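Local coordinates for protein putative dioxygenase (1H-3-hydroxy-4-oxoquinaldine 2,4-dioxygenase) (Mycobacteroides abscessus subsp. abscessus, PDB 6RA3) that catalyses, as a dioxygenase of the alpha/beta hydrolase fold, ring cleavage of the Pseudomonas quinolone signal (PQS) to N-octanoylanthranilate and carbon monoxide, at residues A[5-14]-A[76-85]; A[30-38]-A[167-175]. All coordinates share one frame; numbering follows the deposited sequence.

Interaction 1: A[5-14]-A[76-85]; sequences KTVNGVQIAF and ADTIGLLDAL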
loop_
_atom_site.group_PDB
_atom_site.type_symbol
_atom_site.label_atom_id
_atom_site.label_comp_id
_atom_site.label_asym_id
_atom_site.label_seq_id
_atom_site.Cartn_x
_atom_site.Cartn_y
_atom_site.Cartn_z
ATOM N N LYS A 5 10.920 1.445 8.152
ATOM C CA LYS A 5 12.304 1.776 8.408
ATOM C C LYS A 5 13.056 0.490 8.726
ATOM O O LYS A 5 12.489 -0.466 9.264
ATOM C CB LYS A 5 12.530 2.732 9.614
ATOM C CG LYS A 5 12.264 4.172 9.388
ATOM C CD LYS A 5 12.365 4.964 10.700
ATOM C CE LYS A 5 12.160 6.469 10.453
ATOM N NZ LYS A 5 13.319 7.072 9.713
ATOM N N THR A 6 14.331 0.494 8.375
ATOM C CA THR A 6 15.292 -0.486 8.866
ATOM C C THR A 6 15.678 -0.133 10.304
ATOM O O THR A 6 16.252 0.931 10.547
ATOM C CB THR A 6 16.520 -0.489 7.960
ATOM O OG1 THR A 6 16.108 -0.842 6.631
ATOM C CG2 THR A 6 17.580 -1.493 8.452
ATOM N N VAL A 7 15.347 -1.011 11.249
ATOM C CA VAL A 7 15.763 -0.881 12.655
ATOM C C VAL A 7 16.440 -2.180 13.082
ATOM O O VAL A 7 15.877 -3.258 12.882
ATOM C CB VAL A 7 14.573 -0.617 13.592
ATOM C CG1 VAL A 7 15.067 -0.268 15.000
ATOM C CG2 VAL A 7 13.671 0.460 13.044
ATOM N N ASN A 8 17.620 -2.076 13.695
ATOM C CA ASN A 8 18.390 -3.261 14.072
ATOM C C ASN A 8 18.539 -4.169 12.852
ATOM O O ASN A 8 18.439 -5.399 12.946
ATOM C CB ASN A 8 17.747 -4.029 15.242
ATOM C CG ASN A 8 17.558 -3.169 16.531
ATOM O OD1 ASN A 8 18.420 -2.386 16.920
ATOM N ND2 ASN A 8 16.412 -3.336 17.176
ATOM N N GLY A 9 18.776 -3.546 11.698
ATOM C CA GLY A 9 19.019 -4.248 10.448
ATOM C C GLY A 9 17.856 -5.040 9.886
ATOM O O GLY A 9 18.058 -5.799 8.924
ATOM N N VAL A 10 16.666 -4.941 10.486
ATOM C CA VAL A 10 15.462 -5.584 9.972
ATOM C C VAL A 10 14.422 -4.522 9.597
ATOM O O VAL A 10 14.507 -3.358 9.994
ATOM C CB VAL A 10 14.858 -6.623 10.945
ATOM C CG1 VAL A 10 15.905 -7.607 11.358
ATOM C CG2 VAL A 10 14.190 -5.966 12.200
ATOM N N GLN A 11 13.424 -4.951 8.829
ATOM C CA GLN A 11 12.416 -4.044 8.282
ATOM C C GLN A 11 11.200 -3.989 9.194
ATOM O O GLN A 11 10.501 -4.994 9.381
ATOM C CB GLN A 11 11.970 -4.444 6.874
ATOM C CG GLN A 11 11.051 -3.347 6.272
ATOM C CD GLN A 11 10.874 -3.423 4.787
ATOM O OE1 GLN A 11 11.575 -2.766 4.013
ATOM N NE2 GLN A 11 9.903 -4.185 4.379
ATOM N N ILE A 12 10.930 -2.799 9.727
ATOM C CA ILE A 12 9.821 -2.545 10.649
ATOM C C ILE A 12 8.797 -1.672 9.937
ATOM O O ILE A 12 9.059 -0.495 9.685
ATOM C CB ILE A 12 10.314 -1.853 11.938
ATOM C CG1 ILE A 12 11.429 -2.681 12.586
ATOM C CG2 ILE A 12 9.144 -1.588 12.904
ATOM C CD1 ILE A 12 10.982 -4.118 13.001
ATOM N N ALA A 13 7.626 -2.221 9.671
ATOM C CA ALA A 13 6.525 -1.457 9.125
ATOM C C ALA A 13 5.778 -0.728 10.230
ATOM O O ALA A 13 5.647 -1.217 11.356
ATOM C CB ALA A 13 5.549 -2.353 8.401
ATOM N N PHE A 14 5.246 0.430 9.880
ATOM C CA PHE A 14 4.550 1.277 10.847
ATOM C C PHE A 14 3.716 2.318 10.104
ATOM O O PHE A 14 3.812 2.476 8.879
ATOM C CB PHE A 14 5.560 1.926 11.781
ATOM C CG PHE A 14 6.405 2.987 11.134
ATOM C CD1 PHE A 14 7.540 2.643 10.425
ATOM C CD2 PHE A 14 6.057 4.337 11.234
ATOM C CE1 PHE A 14 8.314 3.610 9.800
ATOM C CE2 PHE A 14 6.828 5.309 10.618
ATOM C CZ PHE A 14 7.977 4.946 9.922
ATOM N N ALA A 76 13.559 -4.309 21.296
ATOM C CA ALA A 76 14.670 -3.544 20.765
ATOM C C ALA A 76 14.264 -2.846 19.475
ATOM O O ALA A 76 14.721 -1.735 19.212
ATOM C CB ALA A 76 15.885 -4.446 20.521
ATOM N N ASP A 77 13.419 -3.501 18.655
ATOM C CA ASP A 77 12.994 -2.929 17.371
ATOM C C ASP A 77 12.031 -1.762 17.583
ATOM O O ASP A 77 12.135 -0.726 16.913
ATOM C CB ASP A 77 12.265 -3.955 16.487
ATOM C CG ASP A 77 13.127 -5.128 16.033
ATOM O OD1 ASP A 77 12.507 -6.112 15.568
ATOM O OD2 ASP A 77 14.367 -5.068 16.119
ATOM N N THR A 78 11.033 -1.959 18.453
ATOM C CA THR A 78 10.027 -0.940 18.697
ATOM C C THR A 78 10.663 0.291 19.303
ATOM O O THR A 78 10.363 1.418 18.892
ATOM C CB THR A 78 8.938 -1.498 19.609
ATOM O OG1 THR A 78 8.273 -2.586 18.959
ATOM C CG2 THR A 78 7.893 -0.412 19.986
ATOM N N ILE A 79 11.579 0.092 20.254
ATOM C CA ILE A 79 12.295 1.212 20.852
ATOM C C ILE A 79 13.168 1.904 19.819
ATOM O O ILE A 79 13.289 3.137 19.813
ATOM C CB ILE A 79 13.128 0.737 22.059
ATOM C CG1 ILE A 79 12.212 0.236 23.177
ATOM C CG2 ILE A 79 14.049 1.866 22.541
ATOM C CD1 ILE A 79 12.941 -0.398 24.346
ATOM N N GLY A 80 13.839 1.134 18.967
ATOM C CA GLY A 80 14.703 1.757 17.979
ATOM C C GLY A 80 13.909 2.596 16.995
ATOM O O GLY A 80 14.361 3.663 16.562
ATOM N N LEU A 81 12.712 2.124 16.640
ATOM C CA LEU A 81 11.830 2.878 15.752
ATOM C C LEU A 81 11.391 4.188 16.403
ATOM O O LEU A 81 11.392 5.241 15.761
ATOM C CB LEU A 81 10.605 2.041 15.398
ATOM C CG LEU A 81 9.684 2.656 14.345
ATOM C CD1 LEU A 81 10.304 2.485 12.957
ATOM C CD2 LEU A 81 8.331 2.048 14.414
ATOM N N LEU A 82 11.027 4.145 17.680
ATOM C CA LEU A 82 10.526 5.351 18.344
ATOM C C LEU A 82 11.616 6.422 18.488
ATOM O O LEU A 82 11.353 7.621 18.275
ATOM C CB LEU A 82 9.916 4.959 19.688
ATOM C CG LEU A 82 8.717 4.030 19.505
ATOM C CD1 LEU A 82 8.200 3.356 20.820
ATOM C CD2 LEU A 82 7.524 4.734 18.851
ATOM N N ASP A 83 12.841 6.017 18.841
ATOM C CA ASP A 83 13.981 6.926 18.823
ATOM C C ASP A 83 14.184 7.543 17.443
ATOM O O ASP A 83 14.484 8.731 17.335
ATOM C CB ASP A 83 15.247 6.192 19.252
ATOM C CG ASP A 83 15.218 5.749 20.719
ATOM O OD1 ASP A 83 14.258 6.093 21.447
ATOM O OD2 ASP A 83 16.157 5.028 21.130
ATOM N N ALA A 84 14.038 6.745 16.375
ATOM C CA ALA A 84 14.193 7.276 15.027
ATOM C C ALA A 84 13.074 8.264 14.690
ATOM O O ALA A 84 13.308 9.260 13.992
ATOM C CB ALA A 84 14.227 6.135 14.005
ATOM N N LEU A 85 11.861 8.012 15.174
ATOM C CA LEU A 85 10.724 8.902 14.935
ATOM C C LEU A 85 10.631 10.047 15.945
ATOM O O LEU A 85 9.618 10.764 15.958
ATOM C CB LEU A 85 9.429 8.114 14.956
ATOM C CG LEU A 85 9.263 7.036 13.878
ATOM C CD1 LEU A 85 8.069 6.151 14.183
ATOM C CD2 LEU A 85 9.110 7.671 12.508
#
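K5 lies across the C-terminal end of helix 71-84, its aliphatic chain crossing L81 and L85 at a slant. Its CB sits 4.0 Å from L81 CD1; CD still touches that methyl and reaches A84 CB at 4.0 Å; CE lies 3.9 Å from L85 CD2. The chain runs extended until chi4 bends it (-70°), and NZ bonds to the carbonyl of R63 of the second subunit. Beside K5, V7 lays CG1 on the helix backbone, 3.6 Å from G80 CA, where glycine, having no CB, lets the strand come this close. L81 fills the middle of the contact: CD1 meets F14 CD1 at 3.8 Å, while CD2 rests near F14 CB and I12 CG2. L85 completes this apolar cluster against the far part of the F14 ring.

A type I' turn from V7 to V10 joins the two strands into a beta hairpin at the edge of the central sheet. At this turn N8 ND2 gives D77 OD2 a nearly straight bond of 2.9 Å (175°), taken by the anti lone pair with the oxygen almost in the amide plane; a second, weak bond goes to A76 O. R57 forms a salt bridge to the same OD2, so the helix carboxylate, probably ionised, ties the hairpin turn to a neighbouring loop, while the rest of the contact is apolar packing around L81.

Interaction 2: A[30-38]-A[167-175]; sequences GWAHDLRAY and HVRYDSGGH
Two histidines share a direct hydrogen bond: H33 ND1 and H167 NE2 stand 2.9 Å apart, each near the other's ring plane at the edge, with the planes turned 64° so that neither ring covers the other. H33 reaches H167 because its chi1 of 64° places CG between the backbone N and carbonyl carbon; its other nitrogen, NE2, accepts G30 N in the ring plane, holding the imidazole at both ends. One face of that ring carries A37 CB, out toward the rim, and A37 CA in turn lies 3.6 Å from H167 CE1. S172 OG lies above one face of the H167 ring, also toward its rim, and donates to H167 O, which D171 N reaches from the opposite side of the carbonyl plane.

Residues 30-38 form the loop after strand 24-28, which in alpha/beta hydrolases commonly lies at the active site, and here H33 also meets the ring of H95. Helix 162-170 belongs to the helical insertion between strands 116-120 and 209-214, the usual place of a cap, consistent with a contact between cap and core.

Two waters extend it. Water 1 donates to D171 O at 2.8 Å and also lies beside D34 OD1, at a distance too short to be trusted; that same OD1 accepts R36 N from above the carboxylate plane, an Asx turn. Water 2 lies in the plane of the H167 ring, 2.8 Å from its ND1, and donates to D171 OD2. R36 passes across D171 nearly at right angles, and its NH2 to D171 OD1 distance of 3.6 Å makes a loose ion pair: no N-H points at the oxygen, and R36 NE is buried without a partner. Farther along, H175 CD2 approaches A32 O, and A32 N bonds to H59.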
loop_
_atom_site.group_PDB
_atom_site.type_symbol
_atom_site.label_atom_id
_atom_site.label_comp_id
_atom_site.label_asym_id
_atom_site.label_seq_id
_atom_site.Cartn_x
_atom_site.Cartn_y
_atom_site.Cartn_z
ATOM N N GLY A 30 -0.463 -8.677 18.412
ATOM C CA GLY A 30 -0.062 -10.006 18.828
ATOM C C GLY A 30 0.753 -10.695 17.744
ATOM O O GLY A 30 1.195 -10.076 16.775
ATOM N N TRP A 31 0.954 -12.004 17.912
ATOM C CA TRP A 31 1.745 -12.757 16.947
ATOM C C TRP A 31 0.886 -13.029 15.733
ATOM O O TRP A 31 -0.294 -13.320 15.858
ATOM C CB TRP A 31 2.263 -14.080 17.530
ATOM C CG TRP A 31 3.408 -13.911 18.404
ATOM C CD1 TRP A 31 3.363 -13.674 19.729
ATOM C CD2 TRP A 31 4.807 -13.923 18.039
ATOM N NE1 TRP A 31 4.627 -13.541 20.219
ATOM C CE2 TRP A 31 5.531 -13.696 19.204
ATOM C CE3 TRP A 31 5.502 -14.121 16.847
ATOM C CZ2 TRP A 31 6.917 -13.672 19.230
ATOM C CZ3 TRP A 31 6.871 -14.068 16.866
ATOM C CH2 TRP A 31 7.570 -13.857 18.050
ATOM N N ALA A 32 1.484 -12.910 14.544
ATOM C CA ALA A 32 0.867 -13.310 13.285
ATOM C C ALA A 32 -0.184 -12.341 12.790
ATOM O O ALA A 32 -1.076 -12.734 12.044
ATOM C CB ALA A 32 0.223 -14.706 13.352
ATOM N N HIS A 33 -0.123 -11.077 13.177
ATOM C CA HIS A 33 -0.996 -10.107 12.547
ATOM C C HIS A 33 -0.342 -8.756 12.732
ATOM O O HIS A 33 0.686 -8.626 13.407
ATOM C CB HIS A 33 -2.452 -10.188 13.067
ATOM C CG HIS A 33 -2.629 -9.854 14.512
ATOM N ND1 HIS A 33 -3.876 -9.711 15.078
ATOM C CD2 HIS A 33 -1.739 -9.653 15.512
ATOM C CE1 HIS A 33 -3.748 -9.419 16.359
ATOM N NE2 HIS A 33 -2.463 -9.388 16.652
ATOM N N ASP A 34 -0.904 -7.761 12.052
ATOM C CA ASP A 34 -0.181 -6.506 11.901
ATOM C C ASP A 34 -0.999 -5.319 12.407
ATOM O O ASP A 34 -1.957 -5.489 13.165
ATOM C CB ASP A 34 0.222 -6.327 10.432
ATOM C CG ASP A 34 -0.966 -6.248 9.495
ATOM O OD1 ASP A 34 -2.126 -6.263 9.970
ATOM O OD2 ASP A 34 -0.740 -6.181 8.261
ATOM N N LEU A 35 -0.649 -4.120 11.961
ATOM C CA LEU A 35 -1.232 -2.923 12.532
ATOM C C LEU A 35 -2.715 -2.790 12.210
ATOM O O LEU A 35 -3.417 -2.036 12.901
ATOM C CB LEU A 35 -0.382 -1.729 12.094
ATOM C CG LEU A 35 -0.007 -1.562 10.627
ATOM C CD1 LEU A 35 -1.272 -1.524 9.775
ATOM C CD2 LEU A 35 0.843 -0.297 10.448
ATOM N N ARG A 36 -3.245 -3.573 11.263
ATOM C CA ARG A 36 -4.690 -3.653 11.056
ATOM C C ARG A 36 -5.446 -4.169 12.277
ATOM O O ARG A 36 -6.684 -4.085 12.302
ATOM C CB ARG A 36 -5.045 -4.570 9.882
ATOM C CG ARG A 36 -4.329 -4.266 8.548
ATOM C CD ARG A 36 -4.687 -5.300 7.452
ATOM N NE ARG A 36 -6.124 -5.251 7.146
ATOM C CZ ARG A 36 -6.674 -4.648 6.086
ATOM N NH1 ARG A 36 -5.922 -4.029 5.177
ATOM N NH2 ARG A 36 -8.000 -4.668 5.926
ATOM N N ALA A 37 -4.756 -4.749 13.259
ATOM C CA ALA A 37 -5.418 -5.076 14.517
ATOM C C ALA A 37 -5.983 -3.826 15.187
ATOM O O ALA A 37 -6.833 -3.943 16.081
ATOM C CB ALA A 37 -4.457 -5.783 15.480
ATOM N N TYR A 38 -5.527 -2.640 14.774
ATOM C CA TYR A 38 -5.893 -1.378 15.410
ATOM C C TYR A 38 -6.618 -0.435 14.461
ATOM O O TYR A 38 -6.795 0.735 14.791
ATOM C CB TYR A 38 -4.657 -0.710 15.993
ATOM C CG TYR A 38 -4.127 -1.482 17.178
ATOM C CD1 TYR A 38 -4.619 -1.243 18.457
ATOM C CD2 TYR A 38 -3.171 -2.472 17.021
ATOM C CE1 TYR A 38 -4.150 -1.940 19.550
ATOM C CE2 TYR A 38 -2.685 -3.186 18.118
ATOM C CZ TYR A 38 -3.192 -2.916 19.382
ATOM O OH TYR A 38 -2.743 -3.607 20.483
ATOM N N HIS A 167 -11.294 -9.793 10.493
ATOM C CA HIS A 167 -9.871 -9.688 10.801
ATOM C C HIS A 167 -9.211 -11.061 10.868
ATOM O O HIS A 167 -8.077 -11.242 10.399
ATOM C CB HIS A 167 -9.697 -8.965 12.115
ATOM C CG HIS A 167 -8.285 -8.902 12.592
ATOM N ND1 HIS A 167 -7.395 -7.944 12.154
ATOM C CD2 HIS A 167 -7.617 -9.651 13.496
ATOM C CE1 HIS A 167 -6.230 -8.133 12.747
ATOM N NE2 HIS A 167 -6.345 -9.156 13.574
ATOM N N VAL A 168 -9.906 -12.038 11.452
ATOM C CA VAL A 168 -9.353 -13.381 11.605
ATOM C C VAL A 168 -9.381 -14.141 10.277
ATOM O O VAL A 168 -8.398 -14.800 9.909
ATOM C CB VAL A 168 -10.132 -14.130 12.706
ATOM C CG1 VAL A 168 -9.691 -15.585 12.777
ATOM C CG2 VAL A 168 -9.929 -13.456 14.035
ATOM N N ARG A 169 -10.509 -14.061 9.553
ATOM C CA ARG A 169 -10.693 -14.806 8.314
ATOM C C ARG A 169 -9.883 -14.216 7.156
ATOM O O ARG A 169 -9.397 -14.959 6.294
ATOM C CB ARG A 169 -12.171 -14.815 7.940
ATOM C CG ARG A 169 -13.068 -15.635 8.889
ATOM C CD ARG A 169 -14.499 -15.779 8.339
ATOM N NE ARG A 169 -15.158 -14.476 8.203
ATOM C CZ ARG A 169 -16.416 -14.295 7.802
ATOM N NH1 ARG A 169 -17.177 -15.337 7.494
ATOM N NH2 ARG A 169 -16.918 -13.064 7.715
ATOM N N TYR A 170 -9.745 -12.888 7.105
ATOM C CA TYR A 170 -9.344 -12.194 5.881
ATOM C C TYR A 170 -8.115 -11.296 6.018
ATOM O O TYR A 170 -7.425 -11.041 5.024
ATOM C CB TYR A 170 -10.510 -11.341 5.373
ATOM C CG TYR A 170 -11.792 -12.102 5.080
ATOM C CD1 TYR A 170 -11.764 -13.318 4.419
ATOM C CD2 TYR A 170 -13.036 -11.588 5.440
ATOM C CE1 TYR A 170 -12.922 -14.002 4.130
ATOM C CE2 TYR A 170 -14.210 -12.279 5.147
ATOM C CZ TYR A 170 -14.138 -13.488 4.504
ATOM O OH TYR A 170 -15.268 -14.203 4.191
ATOM N N ASP A 171 -7.842 -10.762 7.207
ATOM C CA ASP A 171 -6.864 -9.685 7.334
ATOM C C ASP A 171 -5.569 -10.131 7.998
ATOM O O ASP A 171 -4.705 -9.291 8.289
ATOM C CB ASP A 171 -7.474 -8.500 8.086
ATOM C CG ASP A 171 -8.724 -7.957 7.397
ATOM O OD1 ASP A 171 -8.874 -8.149 6.169
ATOM O OD2 ASP A 171 -9.561 -7.332 8.077
ATOM N N SER A 172 -5.390 -11.425 8.207
ATOM C CA SER A 172 -4.192 -11.934 8.859
ATOM C C SER A 172 -3.569 -13.068 8.045
ATOM O O SER A 172 -3.041 -14.029 8.602
ATOM C CB SER A 172 -4.515 -12.394 10.282
ATOM O OG SER A 172 -5.272 -11.405 10.993
ATOM N N GLY A 173 -3.617 -12.969 6.712
ATOM C CA GLY A 173 -3.071 -13.999 5.844
ATOM C C GLY A 173 -1.573 -13.846 5.655
ATOM O O GLY A 173 -0.934 -12.943 6.201
ATOM N N GLY A 174 -1.002 -14.766 4.869
ATOM C CA GLY A 174 0.404 -14.686 4.511
ATOM C C GLY A 174 1.401 -15.068 5.577
ATOM O O GLY A 174 2.579 -14.699 5.468
ATOM N N HIS A 175 0.974 -15.779 6.615
ATOM C CA HIS A 175 1.868 -16.351 7.602
ATOM C C HIS A 175 1.665 -17.860 7.562
ATOM O O HIS A 175 0.638 -18.344 7.082
ATOM C CB HIS A 175 1.595 -15.788 9.002
ATOM C CG HIS A 175 2.068 -14.387 9.204
ATOM N ND1 HIS A 175 3.388 -14.009 9.062
ATOM C CD2 HIS A 175 1.389 -13.266 9.545
ATOM C CE1 HIS A 175 3.497 -12.712 9.300
ATOM N NE2 HIS A 175 2.301 -12.244 9.608
HETATM O O HOH W 1 -3.388 -8.396 10.533
HETATM O O HOH W 2 -8.778 -6.178 10.461
#

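The centres of interactions 1 and 2 lie 20 Å apart, and the two touch where L35 CD2 packs 3.9 Å from F14 C, the second hairpin strand meeting the loop after strand 24-28. Interaction 2 is the one near the active site: the H33 side chain is about 7 Å from that of H246, the probable proton donor/acceptor, and about 9 Å from that of H97, a probable substrate-binding residue. Interaction 1 lies away from these residues. Its L85 side chain is about 12 Å from a bound product molecule. The assembly also connects them, since L85 packs on G174 of the second subunit.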